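Local coordinates for protein glutamine synthetase (Helicobacter pylori, PDB 5ZLI) that belongs to the glutamine synthetase I beta family and forms a twelve-subunit assembly whose chains each combine a beta-grasp domain with a catalytic domain, at residues E205-L210 with L215-V220; H221-V224 with G229-G232. One frame throughout, in Å; residues are numbered along the deposited sequence.

Interaction 1: E205-L210 with L215-V220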
loop_
_atom_site.group_PDB
_atom_site.type_symbol
_atom_site.label_atom_id
_atom_site.label_comp_id
_atom_site.label_asym_id
_atom_site.label_seq_id
_atom_site.Cartn_x
_atom_site.Cartn_y
_atom_site.Cartn_z
ATOM N N GLU B 205 21.684 -27.943 -22.180
ATOM C CA GLU B 205 20.451 -28.118 -22.953
ATOM C C GLU B 205 20.572 -27.525 -24.352
ATOM O O GLU B 205 19.908 -27.988 -25.285
ATOM C CB GLU B 205 19.265 -27.512 -22.208
ATOM C CG GLU B 205 17.933 -27.485 -22.983
ATOM C CD GLU B 205 16.791 -26.903 -22.128
ATOM O OE1 GLU B 205 17.103 -26.393 -21.016
ATOM O OE2 GLU B 205 15.603 -26.933 -22.560
ATOM N N ILE B 206 21.374 -26.473 -24.508
ATOM C CA ILE B 206 21.639 -25.913 -25.834
ATOM C C ILE B 206 22.315 -26.940 -26.746
ATOM O O ILE B 206 21.796 -27.296 -27.808
ATOM C CB ILE B 206 22.465 -24.624 -25.691
ATOM C CG1 ILE B 206 21.522 -23.528 -25.160
ATOM C CG2 ILE B 206 23.153 -24.249 -26.969
ATOM C CD1 ILE B 206 22.163 -22.259 -24.673
ATOM N N VAL B 207 23.482 -27.443 -26.354
ATOM C CA VAL B 207 24.154 -28.388 -27.236
ATOM C C VAL B 207 23.323 -29.653 -27.458
ATOM O O VAL B 207 23.475 -30.327 -28.476
ATOM C CB VAL B 207 25.573 -28.691 -26.724
ATOM C CG1 VAL B 207 26.185 -27.450 -26.095
ATOM C CG2 VAL B 207 25.522 -29.798 -25.784
ATOM N N LYS B 208 22.427 -30.002 -26.548
ATOM C CA LYS B 208 21.532 -31.094 -26.907
ATOM C C LYS B 208 20.708 -30.718 -28.129
ATOM O O LYS B 208 20.538 -31.520 -29.048
ATOM C CB LYS B 208 20.629 -31.473 -25.737
ATOM C CG LYS B 208 21.255 -32.496 -24.826
ATOM C CD LYS B 208 21.628 -33.716 -25.641
ATOM C CE LYS B 208 22.956 -34.303 -25.198
ATOM N NZ LYS B 208 22.792 -35.000 -23.896
ATOM N N VAL B 209 20.249 -29.474 -28.188
ATOM C CA VAL B 209 19.392 -29.083 -29.288
ATOM C C VAL B 209 20.218 -28.734 -30.511
ATOM O O VAL B 209 19.753 -28.920 -31.643
ATOM C CB VAL B 209 18.456 -27.939 -28.881
ATOM C CG1 VAL B 209 17.617 -27.504 -30.078
ATOM C CG2 VAL B 209 17.557 -28.384 -27.767
ATOM N N LEU B 210 21.442 -28.240 -30.330
ATOM C CA LEU B 210 22.290 -28.022 -31.493
ATOM C C LEU B 210 22.458 -29.313 -32.270
ATOM O O LEU B 210 22.287 -29.351 -33.488
ATOM C CB LEU B 210 23.652 -27.505 -31.064
ATOM C CG LEU B 210 23.648 -26.125 -30.433
ATOM C CD1 LEU B 210 25.051 -25.705 -30.040
ATOM C CD2 LEU B 210 23.054 -25.153 -31.399
ATOM N N LEU B 215 24.032 -30.268 -36.047
ATOM C CA LEU B 215 25.273 -29.587 -35.726
ATOM C C LEU B 215 26.067 -30.385 -34.717
ATOM O O LEU B 215 25.507 -30.890 -33.742
ATOM C CB LEU B 215 25.013 -28.203 -35.160
ATOM C CG LEU B 215 25.473 -27.020 -35.986
ATOM C CD1 LEU B 215 25.225 -25.755 -35.205
ATOM C CD2 LEU B 215 26.972 -27.223 -36.173
ATOM N N GLU B 216 27.378 -30.480 -34.945
ATOM C CA GLU B 216 28.267 -31.176 -34.018
ATOM C C GLU B 216 29.027 -30.184 -33.136
ATOM O O GLU B 216 29.567 -29.173 -33.608
ATOM C CB GLU B 216 29.220 -32.120 -34.753
ATOM C CG GLU B 216 28.596 -33.500 -35.002
ATOM C CD GLU B 216 29.617 -34.605 -35.256
ATOM O OE1 GLU B 216 30.632 -34.344 -35.947
ATOM O OE2 GLU B 216 29.397 -35.743 -34.762
ATOM N N THR B 217 29.042 -30.492 -31.847
ATOM C CA THR B 217 29.608 -29.665 -30.800
ATOM C C THR B 217 30.798 -30.394 -30.189
ATOM O O THR B 217 30.741 -31.619 -29.994
ATOM C CB THR B 217 28.561 -29.407 -29.710
ATOM O OG1 THR B 217 28.099 -30.667 -29.199
ATOM C CG2 THR B 217 27.360 -28.658 -30.270
ATOM N N PHE B 218 31.867 -29.654 -29.856
ATOM C CA PHE B 218 32.922 -30.239 -29.031
ATOM C C PHE B 218 32.917 -29.690 -27.607
ATOM O O PHE B 218 32.690 -30.451 -26.660
ATOM C CB PHE B 218 34.332 -30.118 -29.661
ATOM C CG PHE B 218 34.671 -28.753 -30.247
ATOM C CD1 PHE B 218 35.290 -27.776 -29.464
ATOM C CD2 PHE B 218 34.415 -28.458 -31.588
ATOM C CE1 PHE B 218 35.627 -26.518 -29.992
ATOM C CE2 PHE B 218 34.737 -27.205 -32.121
ATOM C CZ PHE B 218 35.347 -26.234 -31.320
ATOM N N VAL B 219 33.101 -28.396 -27.416
ATOM C CA VAL B 219 33.341 -27.846 -26.090
ATOM C C VAL B 219 32.179 -26.950 -25.687
ATOM O O VAL B 219 31.524 -26.337 -26.530
ATOM C CB VAL B 219 34.680 -27.071 -26.050
ATOM C CG1 VAL B 219 34.564 -25.776 -26.813
ATOM C CG2 VAL B 219 35.102 -26.798 -24.624
ATOM N N VAL B 220 31.902 -26.894 -24.387
ATOM C CA VAL B 220 30.917 -25.951 -23.873
ATOM C C VAL B 220 31.329 -25.506 -22.476
ATOM O O VAL B 220 31.408 -26.325 -21.548
ATOM C CB VAL B 220 29.508 -26.562 -23.913
ATOM C CG1 VAL B 220 29.437 -27.767 -23.058
ATOM C CG2 VAL B 220 28.485 -25.559 -23.467
#

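Interaction 2: H221-V224 with G229-G232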
loop_
_atom_site.group_PDB
_atom_site.type_symbol
_atom_site.label_atom_id
_atom_site.label_comp_id
_atom_site.label_asym_id
_atom_site.label_seq_id
_atom_site.Cartn_x
_atom_site.Cartn_y
_atom_site.Cartn_z
ATOM N N HIS B 221 31.535 -24.196 -22.297
ATOM C CA HIS B 221 31.982 -23.674 -21.014
ATOM C C HIS B 221 31.286 -22.361 -20.766
ATOM O O HIS B 221 30.775 -21.728 -21.682
ATOM C CB HIS B 221 33.531 -23.456 -20.947
ATOM C CG HIS B 221 34.103 -22.540 -22.005
ATOM N ND1 HIS B 221 34.200 -21.170 -21.845
ATOM C CD2 HIS B 221 34.575 -22.796 -23.253
ATOM C CE1 HIS B 221 34.725 -20.628 -22.933
ATOM N NE2 HIS B 221 34.951 -21.591 -23.808
ATOM N N HIS B 222 31.233 -21.983 -19.502
ATOM C CA HIS B 222 31.024 -20.579 -19.190
ATOM C C HIS B 222 32.152 -19.737 -19.802
ATOM O O HIS B 222 33.281 -20.199 -19.968
ATOM C CB HIS B 222 30.996 -20.400 -17.678
ATOM C CG HIS B 222 30.147 -19.261 -17.215
ATOM N ND1 HIS B 222 28.870 -19.431 -16.728
ATOM C CD2 HIS B 222 30.382 -17.928 -17.195
ATOM C CE1 HIS B 222 28.364 -18.255 -16.401
ATOM N NE2 HIS B 222 29.261 -17.327 -16.677
ATOM N N GLU B 223 31.860 -18.482 -20.130
ATOM C CA GLU B 223 32.910 -17.574 -20.603
ATOM C C GLU B 223 33.273 -16.518 -19.559
ATOM O O GLU B 223 32.751 -16.518 -18.447
ATOM C CB GLU B 223 32.484 -16.923 -21.914
ATOM C CG GLU B 223 33.287 -17.372 -23.132
ATOM C CD GLU B 223 34.752 -16.925 -23.056
ATOM O OE1 GLU B 223 35.656 -17.749 -23.345
ATOM O OE2 GLU B 223 34.996 -15.717 -22.755
ATOM N N VAL B 224 34.132 -15.570 -19.962
ATOM C CA VAL B 224 34.814 -14.676 -19.017
ATOM C C VAL B 224 33.855 -13.641 -18.414
ATOM O O VAL B 224 33.963 -13.292 -17.234
ATOM C CB VAL B 224 36.022 -13.988 -19.684
ATOM C CG1 VAL B 224 36.527 -12.859 -18.812
ATOM C CG2 VAL B 224 37.110 -14.988 -19.972
ATOM N N GLY B 229 28.713 -17.248 -22.404
ATOM C CA GLY B 229 28.821 -18.665 -22.694
ATOM C C GLY B 229 29.304 -18.849 -24.113
ATOM O O GLY B 229 29.428 -17.888 -24.873
ATOM N N GLU B 230 29.570 -20.103 -24.465
ATOM C CA GLU B 230 30.157 -20.411 -25.759
ATOM C C GLU B 230 30.001 -21.912 -26.016
ATOM O O GLU B 230 30.102 -22.725 -25.092
ATOM C CB GLU B 230 31.644 -20.016 -25.750
ATOM C CG GLU B 230 32.360 -19.716 -27.087
ATOM C CD GLU B 230 33.872 -19.555 -26.865
ATOM O OE1 GLU B 230 34.615 -19.113 -27.777
ATOM O OE2 GLU B 230 34.305 -19.836 -25.727
ATOM N N VAL B 231 29.799 -22.274 -27.283
ATOM C CA VAL B 231 29.782 -23.669 -27.710
ATOM C C VAL B 231 30.658 -23.783 -28.952
ATOM O O VAL B 231 30.539 -22.982 -29.887
ATOM C CB VAL B 231 28.356 -24.185 -27.998
ATOM C CG1 VAL B 231 28.397 -25.641 -28.483
ATOM C CG2 VAL B 231 27.481 -24.057 -26.767
ATOM N N GLY B 232 31.561 -24.759 -28.940
ATOM C CA GLY B 232 32.377 -25.069 -30.096
ATOM C C GLY B 232 31.658 -26.023 -31.029
ATOM O O GLY B 232 31.216 -27.096 -30.609
#

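Interaction 1: E205-L210 with L215-V220
L215 N donates to L210 O at 3.2 Å, tying the connection back onto the last turn of helix 200-212, whose segment 205-210 runs almost antiparallel (170°) to segment 217-220 of strand 217-222, the axes approaching to 9.7 Å. That bond is bent: the N-H...O angle is 140° and the donor sits above the carbonyl plane.

Beyond it the contact is made by branched side chains. With T217 chi1 near +57°, OG1 lies between the backbone N and carbonyl carbon; CG2 makes the closest contacts, 3.8 Å from L210 CD1 and 4.0 Å from V207 CB, while OG1 also lies near V207 CB. The T217 chain crosses that of L210 at about a right angle. One turn back along the helix, V207 CG1 meets V220 CG2 obliquely, also at 4.0 Å.

The helix thus packs on the 217-222/228-237 hairpin of the catalytic domain, V231 touching all four side chains, at an edge where a strand of a second subunit extends the sheet. Between the two segments, beyond L210-L215, this buried contact is apolar; N211 ND2 supplements it with a hydrogen bond to L215 O and a weak one to T217 OG1.

Interaction 2: H221-V224 with G229-G232
H221 and E230 face each other as an antiparallel hydrogen-bonded pair, CA to CA 6.0 Å, yet both backbone bonds are weak: H221 N to E230 O spans 3.5 Å and E230 N to H221 O 3.4 Å. At the next pair, H222 with G229, which is of the non-hydrogen-bonded kind, the CA atoms close to 4.6 Å.

Side chains add a polar layer on the sheet face carrying H221 and E230. These two lie side by side and point the same way, with the imidazole and carboxylate planes 82° apart. E230 OE2 comes obliquely to the imidazole, near NE2 and CE1, and lies 2.7 Å from H221 NE2. E230 reaches this place through an extended chain, its CG roughly anti to the backbone N (chi1 -156°).

The two segments belong to the beta hairpin of strands 217-222 and 228-237, within the catalytic domain. Glutamine synthetases hold divalent metal ions with clustered glutamates, and the gathering of E223 and E230 with E139 and E141 is consistent with such a site.

The remaining approach brings two carboxylates together. E223 OE1 lies 3.4 Å from E230 OE2, two acceptors without a hydrogen bond, and their planes stand nearly perpendicular (88°); such crowding would probably favour a bound cation. The E223 chain bends at chi2, which brings its CD to the edge of the H221 ring, in the ring plane. Its other oxygen, OE2, receives V224 N at 2.9 Å in a nearly straight bond, the donor lying well above the carboxylate plane; this ties the glutamate to its own backbone. CB of E223 meanwhile rests 3.8 Å from G229 N.

Interactions 1 and 2 follow one another along the chain and share strand 217-222, their centres 11 Å apart. G232 joins them: its O lies 2.7 Å from F218 N and its N 2.9 Å from V219 O, both probable hydrogen bonds. Two residues opposite one are consistent with a beta bulge, which would let T217 and V220, three positions apart, both turn to the helix. V220 CG2 also touches E230 O at 3.6 Å. The sheet thus has two characters: V231 faces the apolar helix side, whereas on the other face E230 belongs to the carboxylate cluster and H221 lies beside it. Both interactions touch the second subunit, whose strand pairs with V219 and V220.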